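Local coordinates for Mll7089 protein (Mesorhizobium loti, PDB 2OZ8), which is of unknown function but probably acts as a magnesium-dependent hydro-lyase of the enolase superfamily, at residues I21-S24 and Q25-A28; R79-A82 and L83-V87; A148-S151 and L152-A156; C186-A189 and G190-V193; G257-L260 and L261-H265. All coordinates share one frame; numbering follows the deposited sequence.

Contact 1 of 5, residues I21-S24 and Q25-A28; sequences IGDS and QVRA
Asp23 OD1 is gripped from the far side of the bend by two consecutive backbone amides. Gln25 N comes to 2.7 Å from Asp23 OD1, using the lone pair that faces away from the other carboxylate oxygen; this closes an Asx turn. Val26 N lies 2.9 Å from the same OD1, but its N-H is bent to 123° and that bond is weak. The carboxylate curls inward because CG of Asp23 sits between its own backbone N and carbonyl carbon (chi1 57°), the crowded position. Asp23 and Val26 also pair through their backbones: Asp23 N donates to Val26 O at 2.9 Å, and Val26 N returns to Asp23 O, with OD1 as its weaker acceptor. Ser24 and Gln25 thus form the tip of a tight antiparallel hairpin. Further down, Ile21 and Ala28 are a hydrogen-bonded pair, with Ile21 N 3.0 Å from Ala28 O, and on that face Ile21 CG1 packs 4.0 Å from Ala28 CB. One step nearer the turn, Gly22 sits opposite Arg27 as a non-hydrogen-bonded pair, its CA 3.2 Å from Val26 O; a side chain there would run into that oxygen. The hairpin joins strands 20-22 and 27-40 of the antiparallel sheet. Its tip leans on the loop after barrel strand 192-196, where Ser24 OG bonds Pro197 O and Asp23 touches Asn198, while Gly22 pairs through its backbone with Leu140 beyond strand 132-138.

Contact 2 of 5, residues R79-A82 and L83-V87; sequences RAIA and LVHRV
Ile81 O meets the edge of the His85 imidazole: ND1 donates to Ile81 O at 2.8 Å, the oxygen lying 30° out of the ring plane. One face of that ring carries Val84 CG2, set toward the rim; the guanidinium of Arg86 likewise has Leu83 CD2 over one face. Ile81 and His85 run side by side, with Ile81 CD1 4.0 Å from His85 CE1. His85 CG is turned beside its own backbone N (chi1 -72°), which folds the ring back over the end of the short helix. His85 N goes to Ala82 O at 3.1 Å, leaving to the side chain the Ile81 carbonyl a helical N would take, and a type I turn from Leu83 to Arg86 leads the chain away. Leu83 N to Arg79 O, the N-cap residue, and Val84 N to Ala80 O make the helical turn itself. A leucine in place of His85 would probably leave Ile81 O without this donor and His85 of a neighbouring subunit, bonded to it NE2 to NE2, without its mate. Helix 80-83 lies on helix 103-118, where Val84 touches Leu110 and Trp111 and Ile81 touches Ala114, and Arg86 NE reaches Gly127 O of that neighbouring subunit.

Contact 3 of 5, residues A148-S151 and L152-A156; sequences AFVS and LFSHA
Phe149 and Phe153 are brought together by different first torsions: in Phe149 CG stands opposite the backbone N (chi1 176°), in Phe153 it stands opposite the carbonyl carbon (chi1 -74°). One turn of helix apart, the rings close into an edge-to-face, T-shaped pair with centroids 5.0 Å apart and planes at 62°. Phe153 offers its edge, with CD2 over the centre of the Phe149 ring and CE2 3.5 Å from Phe149 CE1. Leu152 CD2 covers one face of the Phe153 ring. These aromatics line the inner side of helix 146-158, the helix of a beta-alpha-beta unit between barrel strands 132-138 and 163-167; both rings rest on Ile166 and on Leu183 of helix 173-184. A serine in place of Phe149 would probably open a gap beside Leu182 and Leu183 and leave the Phe153 edge without the face it packs against. Elsewhere on the helix, Val150 O is held twice by Ser154: the backbone N bonds it at 2.7 Å and OG at 2.6 Å, and the two come from opposite faces of its carbonyl plane. The neighbouring helical bonds are Phe153 N to Phe149 O at 2.9 Å and His155 N to Ser151 O at 3.0 Å.

Contact 4 of 5, residues C186-A189 and G190-V193; sequences CVPA and GSKV
Ser191 OG reaches back across the bend to Pro188 O and donates to it at 2.7 Å, lying 28° out of the carbonyl plane of Pro188. The backbone N of Ser191 points to the same oxygen, but at 3.4 Å from Pro188 O that bond is weak, so the hydroxyl makes the shorter closure. The first torsion of Ser191 sets OG opposite the carbonyl carbon, beside the backbone N (chi1 -68°), where it can share the acceptor that the turn already gives that N. Behind the hydroxyl, Val187 CG2 lies 3.8 Å from Ser191 OG and equally close to Ser191 CB, while Pro188 CD touches OG from the proline ring at 3.8 Å. Pro188 to Ser191 form a type II beta turn, with Ala189 and Gly190 at its two corners. Gly190 takes the positive phi of the second corner (81°), where a CB would collide with Ala189 O. The turn ends the link from helix 173-184 to strand 192-196, on the side of the barrel where chain returns from helix to strand, at the end opposite the one that holds the active site in this superfamily. On its inner side Val187 and Ser191 rest on Phe164 of strand 163-167, and Pro188 touches Ala157 of helix 146-158. Beyond the turn, the backbone of Lys192 bonds Ser162 and Phe164, and that of Val193 bonds Leu221, which sets the new strand between its parallel neighbours.

Contact 5 of 5, residues G257-L260 and L261-H265; sequences GKRL and LLEAH
Arg259 and Glu263, one helical turn apart, make the charged contact: a salt bridge in which Arg259 NH1 stands 2.5 Å from Glu263 OE2. The carboxylate oxygen comes to the guanidinium edge, near its plane, yet the two flat groups are turned 52° against each other and the N-H is bent to 121°, so as a hydrogen bond it is weak. Arg259 gets there by a kink at CG-CD (chi3 52°) that turns NH1 toward the end of the extended Glu263 chain, the two side chains crossing at a slant; the aliphatic part follows, Arg259 CG lying 3.6 Å from Glu263 OE2. Backbone bonds form the second group. Leu261 N to Gly257 O and Leu262 N to Lys258 O, both at 2.9 Å, are followed by Glu263 N to Arg259 O and Ala264 N to Leu260 O. The helix then closes in a Schellman motif: His265 takes a positive phi, and its N bonds Leu262 O at 3.0 Å. Leucine carbons also pack against polar atoms: Leu262 CG lies 3.3 Å from Lys258 O, and Leu260 CD2 passes beside the Glu263 carboxylate. Helix 255-263 is the helix of the beta-alpha-beta unit between strands 246-249 and 269-272. Leu261 and Lys258 face Leu270 of the latter strand, where Lys258 NZ also bonds Asn271 O; on another side Leu262 packs on Ile282 and Leu289 of helix 276-289, and Arg259 touches Leu285 there as well as Leu289 of a neighbouring subunit.

In the fold
Contacts 3, 4 and 5 belong to the barrel domain; contact 1, in the N-terminal antiparallel sheet, and contact 2, at helix 80-83, are consistent with the capping domain of the superfamily. Contacts 1, 2, 3 and 5 are partly buried, and only contact 4 lies wholly at the surface. Contacts 3 and 4 touch: Cys186 SG packs 3.7 Å from Val150 CB, so the 186-193 segment sits against helix 146-158. Contact 3 turns aromatic rings inward, whereas contact 4 is a bend closed by a serine. Contacts 3 and 5 both lie on helices of beta-alpha-beta units, yet contact 5 is carried by a salt bridge. Contact 1 is a carboxylate-held hairpin, contact 2 a helix end facing another subunit.

Contact 1 of 5, residues I21-S24 and Q25-A28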
loop_
_atom_site.group_PDB
_atom_site.type_symbol
_atom_site.label_atom_id
_atom_site.label_comp_id
_atom_site.label_asym_id
_atom_site.label_seq_id
_atom_site.Cartn_x
_atom_site.Cartn_y
_atom_site.Cartn_z
ATOM N N ILE A 21 -27.644 -2.388 -35.306
ATOM C CA ILE A 21 -27.276 -2.215 -33.895
ATOM C C ILE A 21 -25.788 -1.945 -33.755
ATOM O O ILE A 21 -25.010 -2.297 -34.611
ATOM C CB ILE A 21 -27.639 -3.418 -32.967
ATOM C CG1 ILE A 21 -26.740 -4.632 -33.246
ATOM C CG2 ILE A 21 -29.123 -3.674 -32.979
ATOM C CD1 ILE A 21 -26.752 -5.673 -32.174
ATOM N N GLY A 22 -25.399 -1.311 -32.675
ATOM C CA GLY A 22 -23.990 -1.240 -32.357
ATOM C C GLY A 22 -23.636 -0.146 -31.395
ATOM O O GLY A 22 -24.502 0.466 -30.753
ATOM N N ASP A 23 -22.342 0.128 -31.351
ATOM C CA ASP A 23 -21.769 1.034 -30.365
ATOM C C ASP A 23 -20.503 1.621 -30.963
ATOM O O ASP A 23 -20.213 1.425 -32.140
ATOM C CB ASP A 23 -21.453 0.264 -29.092
ATOM C CG ASP A 23 -20.523 -0.910 -29.342
ATOM O OD1 ASP A 23 -19.524 -0.762 -30.092
ATOM O OD2 ASP A 23 -20.777 -1.991 -28.805
ATOM N N SER A 24 -19.724 2.312 -30.143
ATOM C CA SER A 24 -18.630 3.105 -30.658
ATOM C C SER A 24 -17.580 2.237 -31.317
ATOM O O SER A 24 -16.736 2.739 -31.993
ATOM C CB SER A 24 -18.013 3.944 -29.533
ATOM O OG SER A 24 -17.282 3.132 -28.645
ATOM N N GLN A 25 -17.642 0.935 -31.092
ATOM C CA GLN A 25 -16.622 -0.025 -31.524
ATOM C C GLN A 25 -17.111 -0.959 -32.638
ATOM O O GLN A 25 -16.324 -1.467 -33.413
ATOM C CB GLN A 25 -16.225 -0.942 -30.356
ATOM C CG GLN A 25 -15.078 -0.467 -29.476
ATOM C CD GLN A 25 -14.509 -1.603 -28.606
ATOM O OE1 GLN A 25 -14.824 -1.735 -27.399
ATOM N NE2 GLN A 25 -13.675 -2.428 -29.218
ATOM N N VAL A 26 -18.425 -1.201 -32.687
ATOM C CA VAL A 26 -18.981 -2.341 -33.404
ATOM C C VAL A 26 -20.313 -2.018 -34.104
ATOM O O VAL A 26 -21.096 -1.174 -33.633
ATOM C CB VAL A 26 -19.126 -3.516 -32.358
ATOM C CG1 VAL A 26 -20.361 -4.338 -32.550
ATOM C CG2 VAL A 26 -17.846 -4.374 -32.281
ATOM N N ARG A 27 -20.561 -2.693 -35.222
ATOM C CA ARG A 27 -21.792 -2.547 -36.038
ATOM C C ARG A 27 -22.267 -3.970 -36.407
ATOM O O ARG A 27 -21.439 -4.858 -36.677
ATOM C CB ARG A 27 -21.479 -1.724 -37.311
ATOM C CG ARG A 27 -22.684 -1.255 -38.160
ATOM C CD ARG A 27 -22.353 -0.202 -39.304
ATOM N NE ARG A 27 -23.503 -0.002 -40.211
ATOM C CZ ARG A 27 -23.905 1.166 -40.747
ATOM N NH1 ARG A 27 -23.275 2.320 -40.508
ATOM N NH2 ARG A 27 -24.974 1.180 -41.543
ATOM N N ALA A 28 -23.576 -4.199 -36.379
ATOM C CA ALA A 28 -24.157 -5.480 -36.803
ATOM C C ALA A 28 -25.553 -5.305 -37.332
ATOM O O ALA A 28 -26.378 -4.685 -36.668
ATOM C CB ALA A 28 -24.179 -6.511 -35.659
#

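Contact 2 of 5, residues R79-A82 and L83-V87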
loop_
_atom_site.group_PDB
_atom_site.type_symbol
_atom_site.label_atom_id
_atom_site.label_comp_id
_atom_site.label_asym_id
_atom_site.label_seq_id
_atom_site.Cartn_x
_atom_site.Cartn_y
_atom_site.Cartn_z
ATOM N N ARG A 79 -27.188 -35.483 -13.752
ATOM C CA ARG A 79 -28.366 -34.704 -13.483
ATOM C C ARG A 79 -28.031 -33.208 -13.598
ATOM O O ARG A 79 -27.034 -32.740 -13.051
ATOM C CB ARG A 79 -28.848 -35.005 -12.090
ATOM C CG ARG A 79 -29.508 -36.363 -11.903
ATOM C CD ARG A 79 -31.018 -36.401 -12.220
ATOM N NE ARG A 79 -31.795 -35.334 -11.588
ATOM C CZ ARG A 79 -32.387 -35.427 -10.397
ATOM N NH1 ARG A 79 -32.307 -36.534 -9.658
ATOM N NH2 ARG A 79 -33.075 -34.415 -9.948
ATOM N N ALA A 80 -28.870 -32.461 -14.292
ATOM C CA ALA A 80 -28.705 -31.032 -14.396
ATOM C C ALA A 80 -28.490 -30.352 -12.999
ATOM O O ALA A 80 -27.517 -29.631 -12.840
ATOM C CB ALA A 80 -29.869 -30.412 -15.174
ATOM N N ILE A 81 -29.342 -30.641 -12.004
ATOM C CA ILE A 81 -29.253 -30.013 -10.686
ATOM C C ILE A 81 -27.948 -30.346 -9.952
ATOM O O ILE A 81 -27.501 -29.563 -9.109
ATOM C CB ILE A 81 -30.528 -30.275 -9.801
ATOM C CG1 ILE A 81 -30.611 -29.339 -8.560
ATOM C CG2 ILE A 81 -30.700 -31.775 -9.440
ATOM C CD1 ILE A 81 -30.978 -27.855 -8.832
ATOM N N ALA A 82 -27.305 -31.468 -10.286
ATOM C CA ALA A 82 -25.992 -31.743 -9.709
ATOM C C ALA A 82 -24.932 -30.905 -10.399
ATOM O O ALA A 82 -24.068 -30.349 -9.762
ATOM C CB ALA A 82 -25.634 -33.257 -9.794
ATOM N N LEU A 83 -24.996 -30.824 -11.718
ATOM C CA LEU A 83 -23.946 -30.196 -12.480
ATOM C C LEU A 83 -23.826 -28.717 -12.189
ATOM O O LEU A 83 -22.733 -28.212 -12.143
ATOM C CB LEU A 83 -24.194 -30.412 -13.970
ATOM C CG LEU A 83 -23.942 -31.821 -14.484
ATOM C CD1 LEU A 83 -24.514 -31.887 -15.883
ATOM C CD2 LEU A 83 -22.491 -32.140 -14.532
ATOM N N VAL A 84 -24.954 -28.032 -12.020
ATOM C CA VAL A 84 -24.971 -26.604 -11.743
ATOM C C VAL A 84 -24.369 -26.266 -10.367
ATOM O O VAL A 84 -24.130 -25.099 -10.061
ATOM C CB VAL A 84 -26.436 -25.969 -11.832
ATOM C CG1 VAL A 84 -27.013 -26.095 -13.253
ATOM C CG2 VAL A 84 -27.363 -26.540 -10.786
ATOM N N HIS A 85 -24.131 -27.276 -9.534
ATOM C CA HIS A 85 -23.522 -26.984 -8.219
ATOM C C HIS A 85 -22.050 -27.212 -8.228
ATOM O O HIS A 85 -21.367 -26.758 -7.331
ATOM C CB HIS A 85 -24.176 -27.746 -7.064
ATOM C CG HIS A 85 -25.535 -27.240 -6.738
ATOM N ND1 HIS A 85 -26.670 -27.965 -6.988
ATOM C CD2 HIS A 85 -25.949 -26.060 -6.226
ATOM C CE1 HIS A 85 -27.731 -27.260 -6.625
ATOM N NE2 HIS A 85 -27.321 -26.097 -6.164
ATOM N N ARG A 86 -21.561 -27.879 -9.265
ATOM C CA ARG A 86 -20.163 -28.227 -9.298
ATOM C C ARG A 86 -19.295 -26.994 -9.144
ATOM O O ARG A 86 -19.576 -25.958 -9.745
ATOM C CB ARG A 86 -19.808 -28.930 -10.599
ATOM C CG ARG A 86 -18.397 -29.540 -10.575
ATOM C CD ARG A 86 -18.417 -30.666 -11.589
ATOM N NE ARG A 86 -19.141 -31.845 -11.111
ATOM C CZ ARG A 86 -19.371 -32.905 -11.854
ATOM N NH1 ARG A 86 -18.972 -32.900 -13.123
ATOM N NH2 ARG A 86 -19.987 -33.958 -11.328
ATOM N N VAL A 87 -18.274 -27.140 -8.303
ATOM C CA VAL A 87 -17.152 -26.212 -8.159
ATOM C C VAL A 87 -15.946 -26.852 -8.829
ATOM O O VAL A 87 -15.507 -27.933 -8.402
ATOM C CB VAL A 87 -16.790 -25.979 -6.665
ATOM C CG1 VAL A 87 -15.518 -25.182 -6.560
ATOM C CG2 VAL A 87 -17.876 -25.247 -5.967
#

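Contact 3 of 5, residues A148-S151 and L152-A156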
loop_
_atom_site.group_PDB
_atom_site.type_symbol
_atom_site.label_atom_id
_atom_site.label_comp_id
_atom_site.label_asym_id
_atom_site.label_seq_id
_atom_site.Cartn_x
_atom_site.Cartn_y
_atom_site.Cartn_z
ATOM N N ALA A 148 -34.508 7.228 -37.003
ATOM C CA ALA A 148 -34.710 5.904 -36.365
ATOM C C ALA A 148 -34.575 5.919 -34.823
ATOM O O ALA A 148 -35.298 5.210 -34.143
ATOM C CB ALA A 148 -33.794 4.885 -36.962
ATOM N N PHE A 149 -33.650 6.737 -34.306
ATOM C CA PHE A 149 -33.420 6.929 -32.890
ATOM C C PHE A 149 -34.658 7.485 -32.140
ATOM O O PHE A 149 -35.123 6.882 -31.165
ATOM C CB PHE A 149 -32.161 7.804 -32.754
ATOM C CG PHE A 149 -31.794 8.215 -31.351
ATOM C CD1 PHE A 149 -30.828 7.491 -30.624
ATOM C CD2 PHE A 149 -32.308 9.381 -30.798
ATOM C CE1 PHE A 149 -30.417 7.903 -29.315
ATOM C CE2 PHE A 149 -31.933 9.807 -29.525
ATOM C CZ PHE A 149 -30.977 9.069 -28.771
ATOM N N VAL A 150 -35.223 8.608 -32.586
ATOM C CA VAL A 150 -36.390 9.158 -31.847
ATOM C C VAL A 150 -37.562 8.204 -31.954
ATOM O O VAL A 150 -38.377 8.042 -31.026
ATOM C CB VAL A 150 -36.800 10.657 -32.199
ATOM C CG1 VAL A 150 -36.064 11.168 -33.331
ATOM C CG2 VAL A 150 -38.324 10.776 -32.452
ATOM N N SER A 151 -37.615 7.553 -33.098
ATOM C CA SER A 151 -38.664 6.620 -33.349
ATOM C C SER A 151 -38.636 5.460 -32.324
ATOM O O SER A 151 -39.662 5.127 -31.717
ATOM C CB SER A 151 -38.575 6.157 -34.793
ATOM O OG SER A 151 -39.404 5.044 -34.913
ATOM N N LEU A 152 -37.455 4.875 -32.093
ATOM C CA LEU A 152 -37.299 3.819 -31.077
ATOM C C LEU A 152 -37.570 4.363 -29.656
ATOM O O LEU A 152 -38.359 3.760 -28.890
ATOM C CB LEU A 152 -35.890 3.226 -31.184
ATOM C CG LEU A 152 -35.545 1.999 -30.329
ATOM C CD1 LEU A 152 -34.305 1.317 -30.926
ATOM C CD2 LEU A 152 -35.331 2.344 -28.820
ATOM N N PHE A 153 -36.947 5.506 -29.308
ATOM C CA PHE A 153 -37.068 5.999 -27.937
ATOM C C PHE A 153 -38.434 6.571 -27.620
ATOM O O PHE A 153 -38.920 6.383 -26.524
ATOM C CB PHE A 153 -35.900 6.895 -27.480
ATOM C CG PHE A 153 -34.627 6.121 -27.209
ATOM C CD1 PHE A 153 -34.513 5.300 -26.106
ATOM C CD2 PHE A 153 -33.559 6.207 -28.057
ATOM C CE1 PHE A 153 -33.357 4.580 -25.858
ATOM C CE2 PHE A 153 -32.400 5.462 -27.838
ATOM C CZ PHE A 153 -32.303 4.658 -26.746
ATOM N N SER A 154 -39.102 7.209 -28.581
ATOM C CA SER A 154 -40.490 7.584 -28.321
ATOM C C SER A 154 -41.465 6.363 -28.343
ATOM O O SER A 154 -42.427 6.315 -27.564
ATOM C CB SER A 154 -40.935 8.733 -29.216
ATOM O OG SER A 154 -40.915 8.298 -30.542
ATOM N N HIS A 155 -41.213 5.355 -29.164
ATOM C CA HIS A 155 -41.918 4.100 -28.907
ATOM C C HIS A 155 -41.684 3.560 -27.473
ATOM O O HIS A 155 -42.656 3.255 -26.770
ATOM C CB HIS A 155 -41.599 3.010 -29.920
ATOM C CG HIS A 155 -42.456 1.788 -29.749
ATOM N ND1 HIS A 155 -41.958 0.568 -29.335
ATOM C CD2 HIS A 155 -43.794 1.617 -29.906
ATOM C CE1 HIS A 155 -42.949 -0.302 -29.266
ATOM N NE2 HIS A 155 -44.073 0.309 -29.609
ATOM N N ALA A 156 -40.435 3.462 -27.003
ATOM C CA ALA A 156 -40.252 2.980 -25.624
ATOM C C ALA A 156 -41.059 3.789 -24.572
ATOM O O ALA A 156 -41.694 3.204 -23.669
ATOM C CB ALA A 156 -38.786 2.892 -25.240
#

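Contact 4 of 5, residues C186-A189 and G190-V193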
loop_
_atom_site.group_PDB
_atom_site.type_symbol
_atom_site.label_atom_id
_atom_site.label_comp_id
_atom_site.label_asym_id
_atom_site.label_seq_id
_atom_site.Cartn_x
_atom_site.Cartn_y
_atom_site.Cartn_z
ATOM N N CYS A 186 -37.794 13.397 -26.760
ATOM C CA CYS A 186 -38.785 12.348 -26.984
ATOM C C CYS A 186 -39.201 11.478 -25.809
ATOM O O CYS A 186 -39.968 10.527 -25.981
ATOM C CB CYS A 186 -38.511 11.534 -28.245
ATOM S SG CYS A 186 -36.916 10.776 -28.504
ATOM N N VAL A 187 -38.757 11.853 -24.618
ATOM C CA VAL A 187 -39.152 11.180 -23.410
ATOM C C VAL A 187 -39.710 12.121 -22.329
ATOM O O VAL A 187 -39.368 13.310 -22.272
ATOM C CB VAL A 187 -38.018 10.244 -22.859
ATOM C CG1 VAL A 187 -37.595 9.264 -23.929
ATOM C CG2 VAL A 187 -36.832 11.021 -22.243
ATOM N N PRO A 188 -40.604 11.598 -21.479
ATOM C CA PRO A 188 -41.138 12.473 -20.427
ATOM C C PRO A 188 -40.032 13.097 -19.619
ATOM O O PRO A 188 -38.985 12.473 -19.453
ATOM C CB PRO A 188 -41.965 11.534 -19.552
ATOM C CG PRO A 188 -42.352 10.398 -20.497
ATOM C CD PRO A 188 -41.189 10.238 -21.440
ATOM N N ALA A 189 -40.273 14.324 -19.129
ATOM C CA ALA A 189 -39.374 15.003 -18.166
ATOM C C ALA A 189 -39.113 14.127 -16.951
ATOM O O ALA A 189 -40.043 13.531 -16.381
ATOM C CB ALA A 189 -39.957 16.343 -17.700
ATOM N N GLY A 190 -37.856 14.066 -16.536
ATOM C CA GLY A 190 -37.533 13.330 -15.284
ATOM C C GLY A 190 -37.417 11.812 -15.423
ATOM O O GLY A 190 -37.370 11.112 -14.426
ATOM N N SER A 191 -37.396 11.335 -16.673
ATOM C CA SER A 191 -36.908 10.027 -17.063
ATOM C C SER A 191 -35.438 9.802 -16.670
ATOM O O SER A 191 -34.670 10.738 -16.623
ATOM C CB SER A 191 -37.002 9.933 -18.564
ATOM O OG SER A 191 -38.356 9.907 -18.919
ATOM N N LYS A 192 -35.059 8.552 -16.428
ATOM C CA LYS A 192 -33.714 8.193 -16.017
ATOM C C LYS A 192 -32.888 7.971 -17.280
ATOM O O LYS A 192 -33.395 7.410 -18.272
ATOM C CB LYS A 192 -33.794 6.936 -15.120
ATOM C CG LYS A 192 -34.241 7.241 -13.691
ATOM C CD LYS A 192 -35.180 6.193 -13.121
ATOM C CE LYS A 192 -35.290 6.212 -11.491
ATOM N NZ LYS A 192 -35.954 4.914 -10.785
ATOM N N VAL A 193 -31.631 8.441 -17.291
ATOM C CA VAL A 193 -30.780 8.303 -18.502
ATOM C C VAL A 193 -29.411 7.669 -18.217
ATOM O O VAL A 193 -28.736 8.044 -17.256
ATOM C CB VAL A 193 -30.605 9.691 -19.246
ATOM C CG1 VAL A 193 -29.688 9.576 -20.428
ATOM C CG2 VAL A 193 -31.984 10.252 -19.690
#

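Contact 5 of 5, residues G257-L260 and L261-H265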
loop_
_atom_site.group_PDB
_atom_site.type_symbol
_atom_site.label_atom_id
_atom_site.label_comp_id
_atom_site.label_asym_id
_atom_site.label_seq_id
_atom_site.Cartn_x
_atom_site.Cartn_y
_atom_site.Cartn_z
ATOM N N GLY A 257 -12.489 -12.111 -14.000
ATOM C CA GLY A 257 -12.286 -10.715 -14.268
ATOM C C GLY A 257 -13.191 -9.800 -13.473
ATOM O O GLY A 257 -12.747 -8.739 -13.046
ATOM N N LYS A 258 -14.459 -10.196 -13.313
ATOM C CA LYS A 258 -15.434 -9.446 -12.514
ATOM C C LYS A 258 -14.978 -9.440 -11.062
ATOM O O LYS A 258 -14.964 -8.388 -10.399
ATOM C CB LYS A 258 -16.855 -10.040 -12.621
ATOM C CG LYS A 258 -17.329 -10.353 -14.059
ATOM C CD LYS A 258 -18.848 -10.179 -14.209
ATOM C CE LYS A 258 -19.271 -10.139 -15.697
ATOM N NZ LYS A 258 -19.033 -8.791 -16.374
ATOM N N ARG A 259 -14.575 -10.618 -10.589
ATOM C CA ARG A 259 -14.052 -10.757 -9.254
ATOM C C ARG A 259 -12.824 -9.844 -9.041
ATOM O O ARG A 259 -12.764 -9.097 -8.049
ATOM C CB ARG A 259 -13.766 -12.209 -8.903
ATOM C CG ARG A 259 -13.346 -12.358 -7.429
ATOM C CD ARG A 259 -12.915 -13.738 -7.046
ATOM N NE ARG A 259 -11.896 -14.208 -7.963
ATOM C CZ ARG A 259 -10.609 -13.936 -7.856
ATOM N NH1 ARG A 259 -10.166 -13.220 -6.846
ATOM N NH2 ARG A 259 -9.762 -14.407 -8.746
ATOM N N LEU A 260 -11.890 -9.857 -9.990
ATOM C CA LEU A 260 -10.705 -9.011 -9.891
ATOM C C LEU A 260 -11.059 -7.519 -9.930
ATOM O O LEU A 260 -10.435 -6.690 -9.230
ATOM C CB LEU A 260 -9.694 -9.367 -10.982
ATOM C CG LEU A 260 -8.884 -10.655 -10.760
ATOM C CD1 LEU A 260 -8.269 -11.119 -12.117
ATOM C CD2 LEU A 260 -7.817 -10.444 -9.683
ATOM N N LEU A 261 -12.084 -7.199 -10.720
ATOM C CA LEU A 261 -12.588 -5.844 -10.812
ATOM C C LEU A 261 -13.097 -5.378 -9.457
ATOM O O LEU A 261 -12.846 -4.247 -9.028
ATOM C CB LEU A 261 -13.693 -5.772 -11.847
ATOM C CG LEU A 261 -14.141 -4.356 -12.240
ATOM C CD1 LEU A 261 -13.095 -3.638 -13.136
ATOM C CD2 LEU A 261 -15.499 -4.448 -12.902
ATOM N N LEU A 262 -13.807 -6.276 -8.770
ATOM C CA LEU A 262 -14.295 -5.988 -7.421
ATOM C C LEU A 262 -13.163 -5.759 -6.430
ATOM O O LEU A 262 -13.207 -4.821 -5.652
ATOM C CB LEU A 262 -15.277 -7.071 -6.952
ATOM C CG LEU A 262 -16.598 -7.138 -7.763
ATOM C CD1 LEU A 262 -17.515 -8.236 -7.259
ATOM C CD2 LEU A 262 -17.351 -5.773 -7.778
ATOM N N GLU A 263 -12.122 -6.581 -6.489
ATOM C CA GLU A 263 -11.006 -6.429 -5.579
ATOM C C GLU A 263 -10.278 -5.094 -5.761
ATOM O O GLU A 263 -9.728 -4.547 -4.832
ATOM C CB GLU A 263 -10.063 -7.604 -5.749
ATOM C CG GLU A 263 -10.686 -8.847 -5.213
ATOM C CD GLU A 263 -9.948 -10.135 -5.529
ATOM O OE1 GLU A 263 -8.732 -10.097 -5.850
ATOM O OE2 GLU A 263 -10.615 -11.192 -5.403
ATOM N N ALA A 264 -10.312 -4.574 -6.975
ATOM C CA ALA A 264 -9.693 -3.335 -7.316
ATOM C C ALA A 264 -10.567 -2.128 -6.971
ATOM O O ALA A 264 -10.120 -0.997 -7.191
ATOM C CB ALA A 264 -9.347 -3.336 -8.835
ATOM N N HIS A 265 -11.780 -2.331 -6.452
ATOM C CA HIS A 265 -12.686 -1.217 -6.079
ATOM C C HIS A 265 -13.034 -0.284 -7.238
ATOM O O HIS A 265 -13.186 0.912 -7.045
ATOM C CB HIS A 265 -12.127 -0.413 -4.906
ATOM C CG HIS A 265 -11.715 -1.270 -3.752
ATOM N ND1 HIS A 265 -12.629 -1.920 -2.939
ATOM C CD2 HIS A 265 -10.487 -1.626 -3.305
ATOM C CE1 HIS A 265 -11.974 -2.638 -2.046
ATOM N NE2 HIS A 265 -10.675 -2.456 -2.233
#